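Local coordinates for protein putative racemase (Pseudovibrio sp. JE062, PDB 3NZG) that is a putative racemase of the enolase superfamily, built on a modified TIM barrel, that binds a magnesium ion at the barrel mouth, at residues V178-K183 and V210-R215; L234-A239 and R259-E264. All coordinates share one frame; numbering follows the deposited sequence.

Contact 1. Residues V178-K183 and V210-R215; sequences VCVPIK and VDYLYR. With MG (magnesium ion), chain Q.
V178 pairs with V210 and C179 with D211, in parallel register, where strands 175-179 and 207-211 end and give way to loops. D211 N bonds to V178 O (2.9 Å) and V180 N to D211 O (3.0 Å), so the peptide groups flanking C179 are tied to the next strand. The CG2 methyls of V178 and V210 meet on the side of the sheet covered by helix 188-202, where beta-branched side chains suit both strand and core. C179 and D211 project from the other side, SG of C179 lying against D211 CB at 3.7 Å. The carboxylate of D211 turns away from C179: CG stands anti to the backbone N (chi1 -165°), which carries OD2 to the magnesium ion at 2.2 Å. D211 OD1 is held as well, on its anti side, by the backbone N of L213 at 3.0 Å in an Asx turn, and it also accepts from the metal-bound water.

Beyond the strands, V180 touches with both branches. CG2 reaches CD1 of Y212, while CG1 sits over one face of the R215 guanidinium, 3.5 Å above its plane. R215 bends at chi3 (-72°), folding its head back across V180; there NH1 makes a weak bond to I182 O and donates to a water that in turn reaches V180 O and Y212 O. Its stronger tie is from NH2 to the carbonyl of A184, outside the two segments. L213 sets CD1 tightly against CG1 of I182, at 3.4 Å, the two side chains crossing at about a right angle. With one oxygen on the metal and the other gripped by the Asx turn and the water, the carboxylate of D211 is probably kept from rotating.

Contact 2. Residues L234-A239 and R259-E264; sequences LYFAEA and RICGAE. With MG (magnesium ion), chain Q.
Two successive barrel elements, strands 237-238 and 261-262, meet here and deliver two acidic ligands, E238 and E264, to one magnesium ion. Each binds through OE2, at 2.1 Å from E238 and 2.1 Å from E264. Both carboxylates end extended chains whose CG is anti to the backbone N, a reach that suits glutamate, and their planes stand 86° apart. The two OE2 atoms are close because they share the metal, whose positive charge probably offsets their repulsion. The other oxygens have partners too: E238 OE1 forms a salt bridge with K177, while E264 OE1 accepts from the metal-bound water and has Y214 as a further partner.

Next to the metal site, A237 bridges the backbones, its N bonding to R259 O and its O accepting from C261 N. C261 SG lies over one face of the F236 ring, 3.2 Å above its plane and offset toward the rim, a sulfur-aromatic contact for which the compact, polarisable thiol is well suited. At the far end the R259 guanidinium lies flat on Y235, with centres 3.7 Å apart and planes at 13°, a cation-pi stack. The arginine runs extended from CG to NE, long enough for R259 NH1 to reach Y235 O at 2.8 Å as well, on a lone pair and in the guanidinium plane. Together with the salt bridge from NH2 to D218 of a neighbouring subunit, that bond and the stack probably fix the head's rotation. Acidic ligands at the ends of consecutive strands of a beta/alpha barrel are the hallmark of the enolase superfamily metal site.

How the contacts relate
Contacts 1 and 2 lie in series along the chain, their centres about 11 Å apart, and strand 207-211 of contact 1 is paired with strand 237-238 of contact 2. Between them they furnish D211, E238 and E264, three carboxylate ligands of one magnesium ion, with D211 OD2 and E238 OE2 only 2.6 Å apart. One metal-bound water is shared by the two contacts. Y214 OH of contact 1, 2.6 Å from E264 OE1 of contact 2, joins them once more. A glycerol, probably from the crystallisation liquor, lies about 3 Å from the side chains of D211 and E264, consistent with a pocket beside the metal.

Contact 1. Residues V178-K183 and V210-R215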
loop_
_atom_site.group_PDB
_atom_site.type_symbol
_atom_site.label_atom_id
_atom_site.label_comp_id
_atom_site.label_asym_id
_atom_site.label_seq_id
_atom_site.Cartn_x
_atom_site.Cartn_y
_atom_site.Cartn_z
ATOM N N VAL D 178 36.072 -4.433 -13.083
ATOM C CA VAL D 178 37.119 -5.099 -12.322
ATOM C C VAL D 178 36.428 -5.989 -11.294
ATOM O O VAL D 178 35.256 -5.784 -10.977
ATOM C CB VAL D 178 38.014 -4.088 -11.577
ATOM C CG1 VAL D 178 38.673 -3.136 -12.575
ATOM C CG2 VAL D 178 37.187 -3.317 -10.560
ATOM N N CYS D 179 37.151 -6.963 -10.764
ATOM C CA CYS D 179 36.564 -7.874 -9.792
ATOM C C CYS D 179 37.330 -7.934 -8.486
ATOM O O CYS D 179 38.516 -7.615 -8.432
ATOM C CB CYS D 179 36.516 -9.291 -10.365
ATOM S SG CYS D 179 35.748 -9.462 -11.976
ATOM N N VAL D 180 36.633 -8.339 -7.432
ATOM C CA VAL D 180 37.254 -8.534 -6.133
ATOM C C VAL D 180 37.468 -10.048 -6.139
ATOM O O VAL D 180 36.507 -10.815 -6.168
ATOM C CB VAL D 180 36.318 -8.157 -4.973
ATOM C CG1 VAL D 180 36.928 -8.604 -3.652
ATOM C CG2 VAL D 180 36.090 -6.652 -4.958
ATOM N N PRO D 181 38.734 -10.499 -6.143
ATOM C CA PRO D 181 39.017 -11.941 -6.158
ATOM C C PRO D 181 38.220 -12.754 -5.127
ATOM O O PRO D 181 38.168 -12.409 -3.946
ATOM C CB PRO D 181 40.535 -12.000 -5.944
ATOM C CG PRO D 181 40.841 -10.721 -5.211
ATOM C CD PRO D 181 39.961 -9.718 -5.915
ATOM N N ILE D 182 37.607 -13.839 -5.591
ATOM C CA ILE D 182 36.790 -14.703 -4.739
ATOM C C ILE D 182 37.402 -15.100 -3.400
ATOM O O ILE D 182 36.871 -14.774 -2.334
ATOM C CB ILE D 182 36.430 -16.004 -5.455
ATOM C CG1 ILE D 182 35.693 -15.699 -6.754
ATOM C CG2 ILE D 182 35.569 -16.866 -4.542
ATOM C CD1 ILE D 182 35.482 -16.918 -7.617
ATOM N N LYS D 183 38.511 -15.826 -3.458
ATOM C CA LYS D 183 39.168 -16.292 -2.250
ATOM C C LYS D 183 39.918 -15.225 -1.479
ATOM O O LYS D 183 40.557 -15.521 -0.472
ATOM C CB LYS D 183 40.101 -17.451 -2.588
ATOM C CG LYS D 183 39.362 -18.718 -2.976
ATOM C CD LYS D 183 40.328 -19.793 -3.453
ATOM C CE LYS D 183 39.614 -21.122 -3.651
ATOM N NZ LYS D 183 40.558 -22.163 -4.144
ATOM N N VAL D 210 32.083 -2.715 -10.930
ATOM C CA VAL D 210 32.749 -3.627 -10.015
ATOM C C VAL D 210 31.938 -4.895 -9.798
ATOM O O VAL D 210 30.726 -4.847 -9.564
ATOM C CB VAL D 210 33.019 -2.967 -8.638
ATOM C CG1 VAL D 210 33.778 -3.938 -7.742
ATOM C CG2 VAL D 210 33.814 -1.687 -8.817
ATOM N N ASP D 211 32.618 -6.032 -9.895
ATOM C CA ASP D 211 31.992 -7.335 -9.694
ATOM C C ASP D 211 32.530 -7.859 -8.364
ATOM O O ASP D 211 33.734 -8.095 -8.226
ATOM C CB ASP D 211 32.385 -8.285 -10.831
ATOM C CG ASP D 211 31.504 -9.514 -10.900
ATOM O OD1 ASP D 211 31.138 -10.058 -9.832
ATOM O OD2 ASP D 211 31.187 -9.941 -12.032
ATOM N N TYR D 212 31.651 -8.036 -7.383
ATOM C CA TYR D 212 32.081 -8.504 -6.073
ATOM C C TYR D 212 32.065 -10.023 -5.924
ATOM O O TYR D 212 32.397 -10.553 -4.865
ATOM C CB TYR D 212 31.229 -7.837 -4.982
ATOM C CG TYR D 212 31.399 -6.330 -4.934
ATOM C CD1 TYR D 212 32.333 -5.738 -4.091
ATOM C CD2 TYR D 212 30.647 -5.496 -5.768
ATOM C CE1 TYR D 212 32.518 -4.352 -4.076
ATOM C CE2 TYR D 212 30.824 -4.110 -5.761
ATOM C CZ TYR D 212 31.765 -3.548 -4.913
ATOM O OH TYR D 212 31.962 -2.189 -4.910
ATOM N N LEU D 213 31.683 -10.721 -6.986
ATOM C CA LEU D 213 31.652 -12.179 -6.985
ATOM C C LEU D 213 30.961 -12.835 -5.786
ATOM O O LEU D 213 31.491 -13.775 -5.179
ATOM C CB LEU D 213 33.086 -12.722 -7.141
ATOM C CG LEU D 213 33.701 -12.395 -8.511
ATOM C CD1 LEU D 213 35.150 -12.861 -8.582
ATOM C CD2 LEU D 213 32.874 -13.060 -9.603
ATOM N N TYR D 214 29.779 -12.324 -5.449
ATOM C CA TYR D 214 28.959 -12.865 -4.369
ATOM C C TYR D 214 29.701 -13.157 -3.065
ATOM O O TYR D 214 29.492 -14.202 -2.455
ATOM C CB TYR D 214 28.275 -14.145 -4.867
ATOM C CG TYR D 214 27.510 -13.951 -6.167
ATOM C CD1 TYR D 214 26.251 -13.357 -6.174
ATOM C CD2 TYR D 214 28.070 -14.315 -7.392
ATOM C CE1 TYR D 214 25.567 -13.120 -7.368
ATOM C CE2 TYR D 214 27.393 -14.084 -8.595
ATOM C CZ TYR D 214 26.141 -13.481 -8.569
ATOM O OH TYR D 214 25.468 -13.219 -9.741
ATOM N N ARG D 215 30.553 -12.239 -2.623
ATOM C CA ARG D 215 31.289 -12.468 -1.383
ATOM C C ARG D 215 30.536 -12.021 -0.124
ATOM O O ARG D 215 30.984 -12.292 0.984
ATOM C CB ARG D 215 32.661 -11.772 -1.436
ATOM C CG ARG D 215 32.598 -10.261 -1.430
ATOM C CD ARG D 215 33.952 -9.607 -1.722
ATOM N NE ARG D 215 34.924 -9.712 -0.632
ATOM C CZ ARG D 215 35.850 -10.666 -0.529
ATOM N NH1 ARG D 215 35.942 -11.619 -1.448
ATOM N NH2 ARG D 215 36.703 -10.654 0.488
HETATM MG MG MG Q . 29.699 -11.497 -12.674
HETATM O O HOH W 1 34.820 -11.677 -4.114
HETATM O O HOH W 2 29.667 -12.031 -10.813
#

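Contact 2. Residues L234-A239 and R259-E264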
loop_
_atom_site.group_PDB
_atom_site.type_symbol
_atom_site.label_atom_id
_atom_site.label_comp_id
_atom_site.label_asym_id
_atom_site.label_seq_id
_atom_site.Cartn_x
_atom_site.Cartn_y
_atom_site.Cartn_z
ATOM N N LEU D 234 31.534 4.903 -9.081
ATOM C CA LEU D 234 31.506 3.640 -9.820
ATOM C C LEU D 234 30.180 3.504 -10.576
ATOM O O LEU D 234 29.141 3.961 -10.096
ATOM C CB LEU D 234 31.689 2.471 -8.852
ATOM C CG LEU D 234 32.923 2.559 -7.940
ATOM C CD1 LEU D 234 32.939 1.372 -6.994
ATOM C CD2 LEU D 234 34.197 2.585 -8.784
ATOM N N TYR D 235 30.209 2.873 -11.750
ATOM C CA TYR D 235 28.995 2.723 -12.549
ATOM C C TYR D 235 27.967 1.813 -11.872
ATOM O O TYR D 235 26.784 2.151 -11.831
ATOM C CB TYR D 235 29.313 2.193 -13.954
ATOM C CG TYR D 235 28.129 2.302 -14.899
ATOM C CD1 TYR D 235 27.989 3.399 -15.745
ATOM C CD2 TYR D 235 27.120 1.337 -14.901
ATOM C CE1 TYR D 235 26.876 3.541 -16.567
ATOM C CE2 TYR D 235 25.991 1.468 -15.724
ATOM C CZ TYR D 235 25.876 2.575 -16.554
ATOM O OH TYR D 235 24.774 2.731 -17.369
ATOM N N PHE D 236 28.406 0.663 -11.360
ATOM C CA PHE D 236 27.500 -0.246 -10.651
ATOM C C PHE D 236 28.194 -1.220 -9.697
ATOM O O PHE D 236 29.426 -1.336 -9.685
ATOM C CB PHE D 236 26.584 -1.025 -11.631
ATOM C CG PHE D 236 27.285 -2.083 -12.461
ATOM C CD1 PHE D 236 28.106 -3.043 -11.874
ATOM C CD2 PHE D 236 27.072 -2.151 -13.828
ATOM C CE1 PHE D 236 28.697 -4.047 -12.631
ATOM C CE2 PHE D 236 27.665 -3.163 -14.591
ATOM C CZ PHE D 236 28.476 -4.109 -13.991
ATOM N N ALA D 237 27.385 -1.897 -8.881
ATOM C CA ALA D 237 27.860 -2.890 -7.922
ATOM C C ALA D 237 27.163 -4.190 -8.298
ATOM O O ALA D 237 25.944 -4.324 -8.150
ATOM C CB ALA D 237 27.494 -2.480 -6.493
ATOM N N GLU D 238 27.947 -5.137 -8.803
ATOM C CA GLU D 238 27.431 -6.422 -9.245
ATOM C C GLU D 238 27.763 -7.565 -8.289
ATOM O O GLU D 238 28.822 -7.583 -7.653
ATOM C CB GLU D 238 27.995 -6.736 -10.644
ATOM C CG GLU D 238 27.687 -8.134 -11.176
ATOM C CD GLU D 238 28.411 -8.442 -12.491
ATOM O OE1 GLU D 238 28.684 -7.501 -13.267
ATOM O OE2 GLU D 238 28.687 -9.632 -12.757
ATOM N N ALA D 239 26.842 -8.520 -8.202
ATOM C CA ALA D 239 27.011 -9.704 -7.373
ATOM C C ALA D 239 27.462 -9.387 -5.957
ATOM O O ALA D 239 28.448 -9.945 -5.468
ATOM C CB ALA D 239 28.008 -10.668 -8.048
ATOM N N ARG D 259 24.353 1.912 -8.248
ATOM C CA ARG D 259 23.451 1.162 -9.102
ATOM C C ARG D 259 23.643 -0.260 -8.582
ATOM O O ARG D 259 24.785 -0.694 -8.363
ATOM C CB ARG D 259 23.877 1.196 -10.573
ATOM C CG ARG D 259 23.515 2.457 -11.345
ATOM C CD ARG D 259 23.589 2.164 -12.838
ATOM N NE ARG D 259 23.388 3.357 -13.657
ATOM C CZ ARG D 259 24.331 4.259 -13.909
ATOM N NH1 ARG D 259 25.547 4.103 -13.405
ATOM N NH2 ARG D 259 24.054 5.312 -14.663
ATOM N N ILE D 260 22.553 -0.982 -8.368
ATOM C CA ILE D 260 22.668 -2.359 -7.888
ATOM C C ILE D 260 22.210 -3.265 -9.021
ATOM O O ILE D 260 21.132 -3.061 -9.584
ATOM C CB ILE D 260 21.778 -2.611 -6.641
ATOM C CG1 ILE D 260 22.108 -1.591 -5.546
ATOM C CG2 ILE D 260 21.995 -4.034 -6.105
ATOM C CD1 ILE D 260 23.553 -1.621 -5.077
ATOM N N CYS D 261 23.039 -4.245 -9.367
ATOM C CA CYS D 261 22.720 -5.184 -10.437
ATOM C C CYS D 261 22.137 -6.478 -9.889
ATOM O O CYS D 261 22.280 -6.791 -8.713
ATOM C CB CYS D 261 23.975 -5.555 -11.229
ATOM S SG CYS D 261 24.987 -4.181 -11.777
ATOM N N GLY D 262 21.495 -7.231 -10.770
ATOM C CA GLY D 262 20.952 -8.518 -10.389
ATOM C C GLY D 262 20.673 -9.371 -11.611
ATOM O O GLY D 262 20.825 -8.910 -12.754
ATOM N N ALA D 263 20.289 -10.622 -11.367
ATOM C CA ALA D 263 19.905 -11.556 -12.421
ATOM C C ALA D 263 20.976 -12.138 -13.345
ATOM O O ALA D 263 20.645 -12.803 -14.331
ATOM C CB ALA D 263 18.789 -10.933 -13.254
ATOM N N GLU D 264 22.247 -11.915 -13.028
ATOM C CA GLU D 264 23.335 -12.452 -13.843
ATOM C C GLU D 264 23.182 -13.961 -14.112
ATOM O O GLU D 264 23.441 -14.420 -15.221
ATOM C CB GLU D 264 24.681 -12.184 -13.156
ATOM C CG GLU D 264 25.808 -13.107 -13.601
ATOM C CD GLU D 264 27.121 -12.824 -12.891
ATOM O OE1 GLU D 264 27.131 -12.759 -11.643
ATOM O OE2 GLU D 264 28.149 -12.677 -13.584
HETATM MG MG MG Q . 29.699 -11.497 -12.674
HETATM O O HOH W 3 27.215 2.276 -8.485
HETATM O O HOH W 4 24.588 -6.439 -6.776
HETATM O O HOH W 2 29.667 -12.031 -10.813
#